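Local coordinates for CbsA (Xanthomonas oryzae pv. oryzae, PDB 5XYH), which hydrolyses cellulose as a 1,4-beta-cellobiosidase (exoglucanase) of glycoside hydrolase family 6, probably releasing cellobiose units during cell-wall degradation, at residues Val9-Tyr14 and Asn83-Val88; Ser197-Trp202 and Gln264-Phe269; Pro243-Pro248 and Thr318-Gly323; Gly364-Ser369 and Asn402-Gly407. All coordinates share one frame; numbering follows the deposited sequence.

All four contacts lie 15 to 25 Å from the chain centre. Interaction 1 extends the main parallel sheet and relies on backbone bonds. Interaction 2 joins two loops, interaction 3 a loop to the end of helix 316-323, and interaction 4 the two ends of one long loop after strand 354-358; in these three, side-chain amides or hydroxyls do much of the bonding. Interaction 2 mixes indole faces with an Asx turn; interaction 3, made entirely by buried or partly buried residues, uses an asparagine at the helix end; interaction 4 grips its loop through one serine. Interactions 2 and 3 are about 15 Å apart between centres and touch, Pro248 meeting Phe269, whereas interactions 1 and 2 fall on opposite sides of the chain centre.

Interaction 1 of 4, residues Val9-Tyr14 and Asn83-Val88; sequences VGASGY and NTPITV
Ser12 and Ile86 project from the same face of a short parallel pairing, with Ser12 OG touching Ile86 CG1 at 3.6 Å. On the other face Thr87 pairs with Gly13, its OG1 lying 4.0 Å from Gly13 CA. Before the strand starts, Ala11 CB rests on the proline ring, 3.7 Å from Pro85 CG. At the far end the Tyr14 side chain sets out toward the partner strand and then leads away: CG is anti to the backbone N (chi1 163°), and ring atom CD2 passes Val88 CG1 at an oblique angle. The ring continues over helix 69-79, where Tyr14 OH is bonded to His72.

The register follows from three backbone hydrogen bonds. Ser12 N gives to Pro85 O (3.0 Å), Thr87 N to Ser12 O (2.9 Å) and Tyr14 N to Thr87 O (3.0 Å). Ser12 O also receives a CA-H contact from Ile86 CA at 3.2 Å, as parallel strands commonly allow. The opposite edge of strand 86-92 is taken by strand 140-145, so residues 12-13 add a short piece to the main sheet of the family 6 barrel.

Water reaches both faces. One molecule joins Ser12 OG to Thr84 O, while another is bonded to Thr87 OG1 and, weakly, to Ser12 O. Since all three direct hydrogen bonds run between backbone atoms, the chemistry implies an attachment of the N-terminal segment set mainly by backbone complementarity, anchored at one end by the buried Tyr14.

Interaction 2 of 4, residues Ser197-Trp202 and Gln264-Phe269; sequences SGWLAW and QWNSVF
Asn266 CG is anti to its backbone N (chi1 180°), which sends it toward the 197-202 segment; chi2 of -5° then nearly eclipses OD1 with CA and leaves ND2 pointing outward to Ser197. Trp202 CG is likewise anti to its N, and the second torsion turns the indole so that NE1 meets the Trp265 carbonyl. The second segment holds an Asx turn, Asn266 OD1 accepting from Val268 N, and the first an ST turn, Ser197 OG accepting from Trp199 N; Asn266 ND2 and Ser197 O join the two. Both turns belong to loops of the family 6 barrel, the first segment following strand 188-193 and the second preceding helix 271-284.

Asn266 ND2 donates to Ser197 O at 3.0 Å, approaching from above the carbonyl plane. The same nitrogen sits 3.9 Å above the plane of the Trp199 ring, over its centre. Asn266 CB makes a CH-pi contact with the six-membered ring, 4.0 Å from its centroid and 19° off the normal. Gln264 approaches differently: its backbone O lies at the edge, 3.4 Å from Trp199 CH2. The two indoles also meet, Trp199 CZ3 lying over the centre of one face of Trp202.

Gly198 CA packs on Val268 CB, bringing the backbones close where Val268 also leans on Tyr274. The side-chain oxygen of Asn266 is shared between the Asx turn and a water that donates to it and to Gly198 O, adding a solvent link to the direct bonds. Further out, Trp202 NE1 donates to Trp265 O at 2.9 Å, again from above the carbonyl plane, with the oxygen near the edge of the indole.

Interaction 3 of 4, residues Pro243-Pro248 and Thr318-Gly323; sequences PNLPNP and TYVNSG
The irregular backbone at Asn244 and Leu245 meets the last turn of helix 316-323, coming closest where Asn244 CA and Gly323 CA are 5.5 Å apart. Asn244 points its amide at the helix end: ND2 donates to Gly323 O at 3.0 Å, with an N-H...O angle of 175°. The donor lies in the carbonyl plane on a lone pair, and the acceptor is within 3° of the amide plane, so both flat groups meet in a well-aligned bond. ND2 also has a second partner, Pro308 O, which helps fix the rotation of the amide.

Gly323 O is gripped twice, since a water donates to it at 2.8 Å while accepting from Asn244 N. Donors gathered at this carbonyl would complement the negative end of the helix dipole. A second water spans Asn244 O and Tyr319 OH, lying at the edge of the tyrosine ring in its plane.

Beside these polar links lies an apolar contact. Leu245 CG is anti to its carbonyl carbon (chi1 -49°). Of the two methyls it carries, CD2 lies 3.7 Å from Tyr319 CE2, while CD1 approaches Val320 O at 4.0 Å. Leucine and tyrosine slide past each other in opposite directions, with the methyl oblique to the ring. Leu250 lies against Tyr319 as well, extending the apolar patch.

The loop after strand 229-232 and the helix in the excursion after strand 292-296 are joined here. Those strands are neighbours in the parallel sheet, so the contact ties together two long excursions beyond the C-terminal ends of strands in the family 6 barrel.

Interaction 4 of 4, residues Gly364-Ser369 and Asn402-Gly407; sequences GESDGS and NAPIAG
Ser366 is clamped against Pro404 and Gly407, whereas at Ser369 and Ala406 a single water bridges the two amides from one side. On the tight side Ser366 OG is anti to its backbone N (chi1 177°) and donates to Pro404 O at 2.7 Å. The same hydroxyl accepts from Gly368 N at 3.1 Å, forming an ST turn, so it bonds within its own segment and across to the other. Its CB is 3.9 Å from Pro404 CG, adding a carbon-carbon contact. Ser366 O takes Gly407 N at 2.8 Å in an almost straight bond of 178°, and Lys361 reaches this oxygen too.

Close backbone approach accompanies these bonds: Gly368 CA and Ala406 CA are only 3.7 Å apart, and Ala406 CB is 3.8 Å from Gly368 CA. Pro404 O also crowds Ser369 CA at 3.1 Å.

The looser part is confined to the bridged amides and Ile405. The water accepts from both Ser369 N and Ala406 N, each at 3.0 Å, and the Ile405 side chain makes a sparse contact, by CG2, with Ser369 CB and OG. Ser369 OG finds its main partner in Lys371 O. Asp367 CB turns away from the second segment, and its carboxylate is bonded to Tyr237 and paired with Arg299; Arg66 binds both Glu365 and Gly407 O.

The two segments close the base of a 32-residue excursion without helix or strand, after barrel strand 354-358. This is consistent with the long C-terminal loop that helps enclose the active site in family 6 exoglucanases.

Interaction 1 of 4, residues Val9-Tyr14 and Asn83-Val88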
loop_
_atom_site.group_PDB
_atom_site.type_symbol
_atom_site.label_atom_id
_atom_site.label_comp_id
_atom_site.label_asym_id
_atom_site.label_seq_id
_atom_site.Cartn_x
_atom_site.Cartn_y
_atom_site.Cartn_z
ATOM N N VAL A 9 -1.739 6.873 -18.137
ATOM C CA VAL A 9 -1.974 6.538 -19.536
ATOM C C VAL A 9 -0.836 7.090 -20.383
ATOM O O VAL A 9 -0.539 8.290 -20.339
ATOM C CB VAL A 9 -3.323 7.083 -20.015
ATOM C CG1 VAL A 9 -3.431 6.922 -21.522
ATOM C CG2 VAL A 9 -4.463 6.380 -19.294
ATOM N N GLY A 10 -0.192 6.210 -21.148
ATOM C CA GLY A 10 0.893 6.612 -22.020
ATOM C C GLY A 10 2.187 6.994 -21.338
ATOM O O GLY A 10 3.112 7.458 -22.016
ATOM N N ALA A 11 2.304 6.797 -20.026
ATOM C CA ALA A 11 3.449 7.286 -19.273
ATOM C C ALA A 11 4.379 6.151 -18.863
ATOM O O ALA A 11 3.935 5.039 -18.553
ATOM C CB ALA A 11 2.994 8.037 -18.014
ATOM N N SER A 12 5.677 6.448 -18.840
ATOM C CA SER A 12 6.612 5.569 -18.163
ATOM C C SER A 12 6.570 5.875 -16.667
ATOM O O SER A 12 5.833 6.756 -16.208
ATOM C CB SER A 12 8.019 5.725 -18.741
ATOM O OG SER A 12 8.506 7.051 -18.603
ATOM N N GLY A 13 7.364 5.139 -15.895
ATOM C CA GLY A 13 7.441 5.356 -14.465
ATOM C C GLY A 13 8.875 5.495 -13.998
ATOM O O GLY A 13 9.802 4.936 -14.582
ATOM N N TYR A 14 9.036 6.240 -12.914
ATOM C CA TYR A 14 10.352 6.501 -12.342
ATOM C C TYR A 14 10.884 5.256 -11.638
ATOM O O TYR A 14 10.207 4.678 -10.781
ATOM C CB TYR A 14 10.249 7.693 -11.384
ATOM C CG TYR A 14 11.402 7.849 -10.416
ATOM C CD1 TYR A 14 12.697 8.055 -10.883
ATOM C CD2 TYR A 14 11.198 7.793 -9.039
ATOM C CE1 TYR A 14 13.761 8.197 -10.004
ATOM C CE2 TYR A 14 12.258 7.938 -8.154
ATOM C CZ TYR A 14 13.537 8.142 -8.647
ATOM O OH TYR A 14 14.612 8.287 -7.787
ATOM N N ASN A 83 8.710 13.600 -25.323
ATOM C CA ASN A 83 7.281 13.684 -25.624
ATOM C C ASN A 83 6.489 12.553 -24.978
ATOM O O ASN A 83 5.412 12.190 -25.464
ATOM C CB ASN A 83 7.021 13.692 -27.135
ATOM C CG ASN A 83 7.744 14.816 -27.844
ATOM O OD1 ASN A 83 7.750 15.963 -27.382
ATOM N ND2 ASN A 83 8.379 14.491 -28.971
ATOM N N THR A 84 7.010 11.983 -23.896
ATOM C CA THR A 84 6.368 10.872 -23.206
ATOM C C THR A 84 6.220 11.266 -21.743
ATOM O O THR A 84 7.220 11.653 -21.103
ATOM C CB THR A 84 7.193 9.593 -23.355
ATOM O OG1 THR A 84 7.432 9.354 -24.749
ATOM C CG2 THR A 84 6.455 8.395 -22.741
ATOM N N PRO A 85 5.017 11.232 -21.177
ATOM C CA PRO A 85 4.882 11.534 -19.751
ATOM C C PRO A 85 5.565 10.465 -18.912
ATOM O O PRO A 85 5.853 9.360 -19.380
ATOM C CB PRO A 85 3.368 11.545 -19.532
ATOM C CG PRO A 85 2.826 10.659 -20.595
ATOM C CD PRO A 85 3.725 10.874 -21.791
ATOM N N ILE A 86 5.835 10.817 -17.655
ATOM C CA ILE A 86 6.433 9.909 -16.677
ATOM C C ILE A 86 5.766 10.165 -15.327
ATOM O O ILE A 86 5.513 11.319 -14.963
ATOM C CB ILE A 86 7.967 10.105 -16.606
ATOM C CG1 ILE A 86 8.623 9.106 -15.646
ATOM C CG2 ILE A 86 8.308 11.538 -16.223
ATOM C CD1 ILE A 86 10.147 9.154 -15.649
ATOM N N THR A 87 5.434 9.091 -14.601
ATOM C CA THR A 87 4.867 9.234 -13.264
ATOM C C THR A 87 5.946 8.985 -12.213
ATOM O O THR A 87 6.792 8.094 -12.374
ATOM C CB THR A 87 3.664 8.298 -13.041
ATOM O OG1 THR A 87 4.037 6.918 -13.191
ATOM C CG2 THR A 87 2.557 8.614 -14.019
ATOM N N VAL A 88 5.938 9.807 -11.161
ATOM C CA VAL A 88 6.844 9.670 -10.020
ATOM C C VAL A 88 5.991 9.308 -8.812
ATOM O O VAL A 88 5.176 10.117 -8.350
ATOM C CB VAL A 88 7.651 10.949 -9.765
ATOM C CG1 VAL A 88 8.602 10.752 -8.599
ATOM C CG2 VAL A 88 8.429 11.331 -11.008
HETATM O O HOH W 1 3.620 5.102 -15.234
HETATM O O HOH W 2 8.777 9.367 -20.113
#

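Interaction 2 of 4, residues Ser197-Trp202 and Gln264-Phe269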
loop_
_atom_site.group_PDB
_atom_site.type_symbol
_atom_site.label_atom_id
_atom_site.label_comp_id
_atom_site.label_asym_id
_atom_site.label_seq_id
_atom_site.Cartn_x
_atom_site.Cartn_y
_atom_site.Cartn_z
ATOM N N SER A 197 -8.773 -5.021 3.191
ATOM C CA SER A 197 -9.372 -6.267 3.669
ATOM C C SER A 197 -10.786 -6.468 3.143
ATOM O O SER A 197 -11.259 -7.607 3.038
ATOM C CB SER A 197 -9.408 -6.274 5.187
ATOM O OG SER A 197 -10.327 -5.294 5.631
ATOM N N GLY A 198 -11.484 -5.383 2.846
ATOM C CA GLY A 198 -12.905 -5.440 2.604
ATOM C C GLY A 198 -13.760 -5.178 3.825
ATOM O O GLY A 198 -14.977 -5.053 3.682
ATOM N N TRP A 199 -13.169 -5.108 5.030
ATOM C CA TRP A 199 -13.986 -4.881 6.221
ATOM C C TRP A 199 -14.595 -3.484 6.241
ATOM O O TRP A 199 -15.631 -3.277 6.894
ATOM C CB TRP A 199 -13.168 -5.107 7.492
ATOM C CG TRP A 199 -12.874 -6.561 7.796
ATOM C CD1 TRP A 199 -11.643 -7.143 7.881
ATOM C CD2 TRP A 199 -13.829 -7.600 8.068
ATOM N NE1 TRP A 199 -11.769 -8.478 8.186
ATOM C CE2 TRP A 199 -13.102 -8.783 8.306
ATOM C CE3 TRP A 199 -15.234 -7.643 8.135
ATOM C CZ2 TRP A 199 -13.725 -9.999 8.606
ATOM C CZ3 TRP A 199 -15.858 -8.865 8.429
ATOM C CH2 TRP A 199 -15.100 -10.019 8.662
ATOM N N LEU A 200 -13.982 -2.530 5.530
ATOM C CA LEU A 200 -14.569 -1.201 5.377
ATOM C C LEU A 200 -15.925 -1.244 4.685
ATOM O O LEU A 200 -16.760 -0.359 4.907
ATOM C CB LEU A 200 -13.633 -0.303 4.574
ATOM C CG LEU A 200 -12.561 0.450 5.329
ATOM C CD1 LEU A 200 -11.900 1.433 4.342
ATOM C CD2 LEU A 200 -13.212 1.162 6.496
ATOM N N ALA A 201 -16.149 -2.239 3.828
ATOM C CA ALA A 201 -17.384 -2.351 3.064
ATOM C C ALA A 201 -18.428 -3.244 3.737
ATOM O O ALA A 201 -19.534 -3.411 3.203
ATOM C CB ALA A 201 -17.068 -2.877 1.655
ATOM N N TRP A 202 -18.118 -3.795 4.901
ATOM C CA TRP A 202 -18.921 -4.848 5.499
ATOM C C TRP A 202 -20.028 -4.253 6.367
ATOM O O TRP A 202 -19.757 -3.464 7.281
ATOM C CB TRP A 202 -18.016 -5.757 6.324
ATOM C CG TRP A 202 -18.604 -7.052 6.749
ATOM C CD1 TRP A 202 -18.761 -8.182 5.988
ATOM C CD2 TRP A 202 -19.076 -7.382 8.061
ATOM N NE1 TRP A 202 -19.315 -9.188 6.751
ATOM C CE2 TRP A 202 -19.519 -8.720 8.025
ATOM C CE3 TRP A 202 -19.181 -6.669 9.258
ATOM C CZ2 TRP A 202 -20.052 -9.359 9.143
ATOM C CZ3 TRP A 202 -19.716 -7.308 10.367
ATOM C CH2 TRP A 202 -20.136 -8.638 10.301
ATOM N N GLN A 264 -14.400 -15.500 7.401
ATOM C CA GLN A 264 -15.159 -15.047 8.571
ATOM C C GLN A 264 -16.337 -14.158 8.184
ATOM O O GLN A 264 -16.534 -13.089 8.761
ATOM C CB GLN A 264 -14.306 -14.266 9.573
ATOM C CG GLN A 264 -12.926 -14.698 9.930
ATOM C CD GLN A 264 -12.402 -13.772 11.024
ATOM O OE1 GLN A 264 -11.610 -12.844 10.759
ATOM N NE2 GLN A 264 -12.910 -13.964 12.249
ATOM N N TRP A 265 -17.095 -14.581 7.184
ATOM C CA TRP A 265 -18.312 -13.909 6.739
ATOM C C TRP A 265 -18.028 -12.653 5.921
ATOM O O TRP A 265 -18.930 -11.824 5.723
ATOM C CB TRP A 265 -19.238 -13.564 7.915
ATOM C CG TRP A 265 -19.761 -14.744 8.678
ATOM C CD1 TRP A 265 -19.136 -15.940 8.900
ATOM C CD2 TRP A 265 -21.017 -14.818 9.352
ATOM N NE1 TRP A 265 -19.936 -16.763 9.661
ATOM C CE2 TRP A 265 -21.101 -16.096 9.945
ATOM C CE3 TRP A 265 -22.085 -13.925 9.511
ATOM C CZ2 TRP A 265 -22.214 -16.504 10.688
ATOM C CZ3 TRP A 265 -23.195 -14.335 10.250
ATOM C CH2 TRP A 265 -23.246 -15.615 10.825
ATOM N N ASN A 266 -16.807 -12.485 5.424
ATOM C CA ASN A 266 -16.443 -11.369 4.559
ATOM C C ASN A 266 -16.489 -11.838 3.108
ATOM O O ASN A 266 -15.674 -12.669 2.699
ATOM C CB ASN A 266 -15.051 -10.868 4.938
ATOM C CG ASN A 266 -14.578 -9.703 4.089
ATOM O OD1 ASN A 266 -15.233 -9.291 3.123
ATOM N ND2 ASN A 266 -13.404 -9.187 4.432
ATOM N N SER A 267 -17.416 -11.282 2.319
ATOM C CA SER A 267 -17.590 -11.721 0.938
ATOM C C SER A 267 -16.598 -11.107 -0.049
ATOM O O SER A 267 -16.723 -11.364 -1.252
ATOM C CB SER A 267 -19.011 -11.410 0.458
ATOM O OG SER A 267 -19.938 -12.155 1.214
ATOM N N VAL A 268 -15.639 -10.309 0.403
ATOM C CA VAL A 268 -14.654 -9.692 -0.481
ATOM C C VAL A 268 -13.355 -10.477 -0.337
ATOM O O VAL A 268 -12.659 -10.357 0.676
ATOM C CB VAL A 268 -14.470 -8.201 -0.165
ATOM C CG1 VAL A 268 -13.454 -7.584 -1.103
ATOM C CG2 VAL A 268 -15.816 -7.467 -0.317
ATOM N N PHE A 269 -13.035 -11.274 -1.362
ATOM C CA PHE A 269 -11.937 -12.231 -1.356
ATOM C C PHE A 269 -10.671 -11.698 -2.000
ATOM O O PHE A 269 -9.588 -12.243 -1.742
ATOM C CB PHE A 269 -12.323 -13.509 -2.120
ATOM C CG PHE A 269 -13.409 -14.325 -1.471
ATOM C CD1 PHE A 269 -13.970 -13.947 -0.260
ATOM C CD2 PHE A 269 -13.863 -15.486 -2.089
ATOM C CE1 PHE A 269 -14.974 -14.709 0.317
ATOM C CE2 PHE A 269 -14.857 -16.255 -1.522
ATOM C CZ PHE A 269 -15.416 -15.869 -0.313
HETATM O O HOH W 3 -16.913 -6.753 3.131
#

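Interaction 3 of 4, residues Pro243-Pro248 and Thr318-Gly323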
loop_
_atom_site.group_PDB
_atom_site.type_symbol
_atom_site.label_atom_id
_atom_site.label_comp_id
_atom_site.label_asym_id
_atom_site.label_seq_id
_atom_site.Cartn_x
_atom_site.Cartn_y
_atom_site.Cartn_z
ATOM N N PRO A 243 -8.850 -16.970 -8.233
ATOM C CA PRO A 243 -9.425 -17.589 -9.439
ATOM C C PRO A 243 -10.221 -18.852 -9.161
ATOM O O PRO A 243 -11.086 -19.214 -9.964
ATOM C CB PRO A 243 -8.184 -17.890 -10.288
ATOM C CG PRO A 243 -7.112 -18.148 -9.233
ATOM C CD PRO A 243 -7.388 -17.143 -8.155
ATOM N N ASN A 244 -9.966 -19.548 -8.064
ATOM C CA ASN A 244 -10.699 -20.780 -7.817
ATOM C C ASN A 244 -11.923 -20.569 -6.944
ATOM O O ASN A 244 -12.660 -21.527 -6.700
ATOM C CB ASN A 244 -9.785 -21.828 -7.182
ATOM C CG ASN A 244 -8.511 -22.023 -7.963
ATOM O OD1 ASN A 244 -8.543 -22.190 -9.183
ATOM N ND2 ASN A 244 -7.383 -21.973 -7.277
ATOM N N LEU A 245 -12.164 -19.344 -6.478
ATOM C CA LEU A 245 -13.299 -19.033 -5.605
ATOM C C LEU A 245 -14.045 -17.815 -6.144
ATOM O O LEU A 245 -14.193 -16.805 -5.449
ATOM C CB LEU A 245 -12.818 -18.800 -4.167
ATOM C CG LEU A 245 -11.872 -19.873 -3.596
ATOM C CD1 LEU A 245 -11.170 -19.467 -2.272
ATOM C CD2 LEU A 245 -12.618 -21.197 -3.420
ATOM N N PRO A 246 -14.535 -17.876 -7.395
ATOM C CA PRO A 246 -15.149 -16.681 -7.999
ATOM C C PRO A 246 -16.486 -16.300 -7.396
ATOM O O PRO A 246 -16.905 -15.148 -7.573
ATOM C CB PRO A 246 -15.301 -17.071 -9.479
ATOM C CG PRO A 246 -15.416 -18.545 -9.455
ATOM C CD PRO A 246 -14.522 -19.011 -8.336
ATOM N N ASN A 247 -17.150 -17.200 -6.672
ATOM C CA ASN A 247 -18.492 -16.952 -6.138
ATOM C C ASN A 247 -18.504 -17.121 -4.622
ATOM O O ASN A 247 -18.576 -18.259 -4.126
ATOM C CB ASN A 247 -19.500 -17.898 -6.796
ATOM C CG ASN A 247 -20.886 -17.817 -6.174
ATOM O OD1 ASN A 247 -21.206 -16.890 -5.418
ATOM N ND2 ASN A 247 -21.726 -18.796 -6.504
ATOM N N PRO A 248 -18.453 -16.026 -3.850
ATOM C CA PRO A 248 -18.432 -16.150 -2.380
ATOM C C PRO A 248 -19.710 -16.717 -1.791
ATOM O O PRO A 248 -19.698 -17.134 -0.625
ATOM C CB PRO A 248 -18.207 -14.701 -1.904
ATOM C CG PRO A 248 -17.736 -13.961 -3.130
ATOM C CD PRO A 248 -18.373 -14.624 -4.288
ATOM N N THR A 318 -12.668 -26.963 4.073
ATOM C CA THR A 318 -11.840 -27.768 3.180
ATOM C C THR A 318 -11.812 -27.154 1.791
ATOM O O THR A 318 -10.749 -27.041 1.173
ATOM C CB THR A 318 -12.358 -29.207 3.119
ATOM O OG1 THR A 318 -12.347 -29.776 4.432
ATOM C CG2 THR A 318 -11.487 -30.063 2.198
ATOM N N TYR A 319 -12.977 -26.719 1.310
ATOM C CA TYR A 319 -13.084 -26.157 -0.035
ATOM C C TYR A 319 -12.251 -24.894 -0.174
ATOM O O TYR A 319 -11.403 -24.797 -1.059
ATOM C CB TYR A 319 -14.547 -25.864 -0.353
ATOM C CG TYR A 319 -14.819 -25.523 -1.808
ATOM C CD1 TYR A 319 -15.096 -26.522 -2.739
ATOM C CD2 TYR A 319 -14.841 -24.201 -2.247
ATOM C CE1 TYR A 319 -15.363 -26.207 -4.072
ATOM C CE2 TYR A 319 -15.104 -23.881 -3.571
ATOM C CZ TYR A 319 -15.365 -24.885 -4.479
ATOM O OH TYR A 319 -15.638 -24.570 -5.797
ATOM N N VAL A 320 -12.489 -23.916 0.703
ATOM C CA VAL A 320 -11.785 -22.634 0.638
ATOM C C VAL A 320 -10.282 -22.838 0.805
ATOM O O VAL A 320 -9.476 -22.303 0.032
ATOM C CB VAL A 320 -12.354 -21.669 1.698
ATOM C CG1 VAL A 320 -11.369 -20.538 2.016
ATOM C CG2 VAL A 320 -13.703 -21.105 1.232
ATOM N N ASN A 321 -9.882 -23.630 1.809
ATOM C CA ASN A 321 -8.452 -23.842 2.050
ATOM C C ASN A 321 -7.786 -24.626 0.923
ATOM O O ASN A 321 -6.588 -24.462 0.686
ATOM C CB ASN A 321 -8.221 -24.551 3.392
ATOM C CG ASN A 321 -8.649 -23.709 4.573
ATOM O OD1 ASN A 321 -8.723 -22.478 4.475
ATOM N ND2 ASN A 321 -8.935 -24.362 5.703
ATOM N N SER A 322 -8.531 -25.484 0.222
ATOM C CA SER A 322 -7.932 -26.135 -0.935
ATOM C C SER A 322 -7.689 -25.148 -2.066
ATOM O O SER A 322 -6.701 -25.278 -2.795
ATOM C CB SER A 322 -8.820 -27.280 -1.432
ATOM O OG SER A 322 -9.948 -26.792 -2.133
ATOM N N GLY A 323 -8.553 -24.144 -2.216
ATOM C CA GLY A 323 -8.526 -23.335 -3.422
ATOM C C GLY A 323 -7.933 -21.942 -3.333
ATOM O O GLY A 323 -7.511 -21.386 -4.354
HETATM O O HOH W 4 -8.589 -19.107 -5.669
HETATM O O HOH W 5 -15.569 -21.939 -6.521
#

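Interaction 4 of 4, residues Gly364-Ser369 and Asn402-Gly407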
loop_
_atom_site.group_PDB
_atom_site.type_symbol
_atom_site.label_atom_id
_atom_site.label_comp_id
_atom_site.label_asym_id
_atom_site.label_seq_id
_atom_site.Cartn_x
_atom_site.Cartn_y
_atom_site.Cartn_z
ATOM N N GLY A 364 10.871 -6.804 -1.045
ATOM C CA GLY A 364 12.204 -6.952 -0.481
ATOM C C GLY A 364 12.456 -6.066 0.724
ATOM O O GLY A 364 13.310 -6.391 1.560
ATOM N N GLU A 365 11.740 -4.950 0.833
ATOM C CA GLU A 365 11.890 -4.100 2.008
ATOM C C GLU A 365 11.071 -4.651 3.172
ATOM O O GLU A 365 9.965 -5.174 2.995
ATOM C CB GLU A 365 11.502 -2.657 1.682
ATOM C CG GLU A 365 12.526 -2.003 0.754
ATOM C CD GLU A 365 12.119 -0.630 0.262
ATOM O OE1 GLU A 365 11.012 -0.188 0.620
ATOM O OE2 GLU A 365 12.885 -0.010 -0.522
ATOM N N SER A 366 11.654 -4.580 4.362
ATOM C CA SER A 366 11.046 -5.174 5.544
ATOM C C SER A 366 9.864 -4.347 6.037
ATOM O O SER A 366 9.880 -3.112 5.983
ATOM C CB SER A 366 12.095 -5.297 6.652
ATOM O OG SER A 366 11.509 -5.812 7.828
ATOM N N ASP A 367 8.827 -5.047 6.514
ATOM C CA ASP A 367 7.666 -4.427 7.149
ATOM C C ASP A 367 7.904 -4.121 8.625
ATOM O O ASP A 367 7.059 -3.470 9.256
ATOM C CB ASP A 367 6.438 -5.338 7.011
ATOM C CG ASP A 367 6.050 -5.587 5.548
ATOM O OD1 ASP A 367 6.145 -4.626 4.748
ATOM O OD2 ASP A 367 5.660 -6.740 5.201
ATOM N N GLY A 368 9.018 -4.573 9.174
ATOM C CA GLY A 368 9.379 -4.365 10.567
ATOM C C GLY A 368 10.258 -5.525 11.019
ATOM O O GLY A 368 10.211 -6.641 10.502
ATOM N N SER A 369 11.084 -5.264 12.031
ATOM C CA SER A 369 12.018 -6.269 12.506
ATOM C C SER A 369 11.301 -7.288 13.392
ATOM O O SER A 369 10.240 -7.017 13.966
ATOM C CB SER A 369 13.147 -5.587 13.272
ATOM O OG SER A 369 12.588 -4.715 14.250
ATOM N N ASN A 402 14.067 -13.544 11.637
ATOM C CA ASN A 402 15.324 -12.838 11.426
ATOM C C ASN A 402 15.160 -11.667 10.451
ATOM O O ASN A 402 15.943 -11.487 9.519
ATOM C CB ASN A 402 16.401 -13.817 10.962
ATOM C CG ASN A 402 16.686 -14.888 12.007
ATOM O OD1 ASN A 402 16.564 -16.086 11.738
ATOM N ND2 ASN A 402 17.029 -14.456 13.220
ATOM N N ALA A 403 14.127 -10.848 10.687
ATOM C CA ALA A 403 13.794 -9.715 9.827
ATOM C C ALA A 403 14.470 -8.431 10.318
ATOM O O ALA A 403 14.543 -8.192 11.531
ATOM C CB ALA A 403 12.285 -9.505 9.788
ATOM N N PRO A 404 14.969 -7.590 9.411
ATOM C CA PRO A 404 15.592 -6.323 9.809
ATOM C C PRO A 404 14.537 -5.238 10.004
ATOM O O PRO A 404 13.341 -5.448 9.784
ATOM C CB PRO A 404 16.496 -6.005 8.619
ATOM C CG PRO A 404 15.710 -6.517 7.458
ATOM C CD PRO A 404 15.022 -7.779 7.946
ATOM N N ILE A 405 14.999 -4.049 10.399
ATOM C CA ILE A 405 14.042 -3.013 10.772
ATOM C C ILE A 405 13.231 -2.563 9.552
ATOM O O ILE A 405 13.644 -2.696 8.390
ATOM C CB ILE A 405 14.731 -1.812 11.446
ATOM C CG1 ILE A 405 15.604 -1.050 10.452
ATOM C CG2 ILE A 405 15.545 -2.271 12.673
ATOM C CD1 ILE A 405 16.431 0.075 11.051
ATOM N N ALA A 406 12.065 -1.997 9.845
ATOM C CA ALA A 406 11.118 -1.545 8.834
ATOM C C ALA A 406 11.780 -0.647 7.799
ATOM O O ALA A 406 12.516 0.277 8.146
ATOM C CB ALA A 406 9.973 -0.788 9.521
ATOM N N GLY A 407 11.491 -0.918 6.527
ATOM C CA GLY A 407 11.964 -0.094 5.429
ATOM C C GLY A 407 13.394 -0.331 4.994
ATOM O O GLY A 407 13.915 0.453 4.191
HETATM O O HOH W 6 11.237 -2.338 12.692
#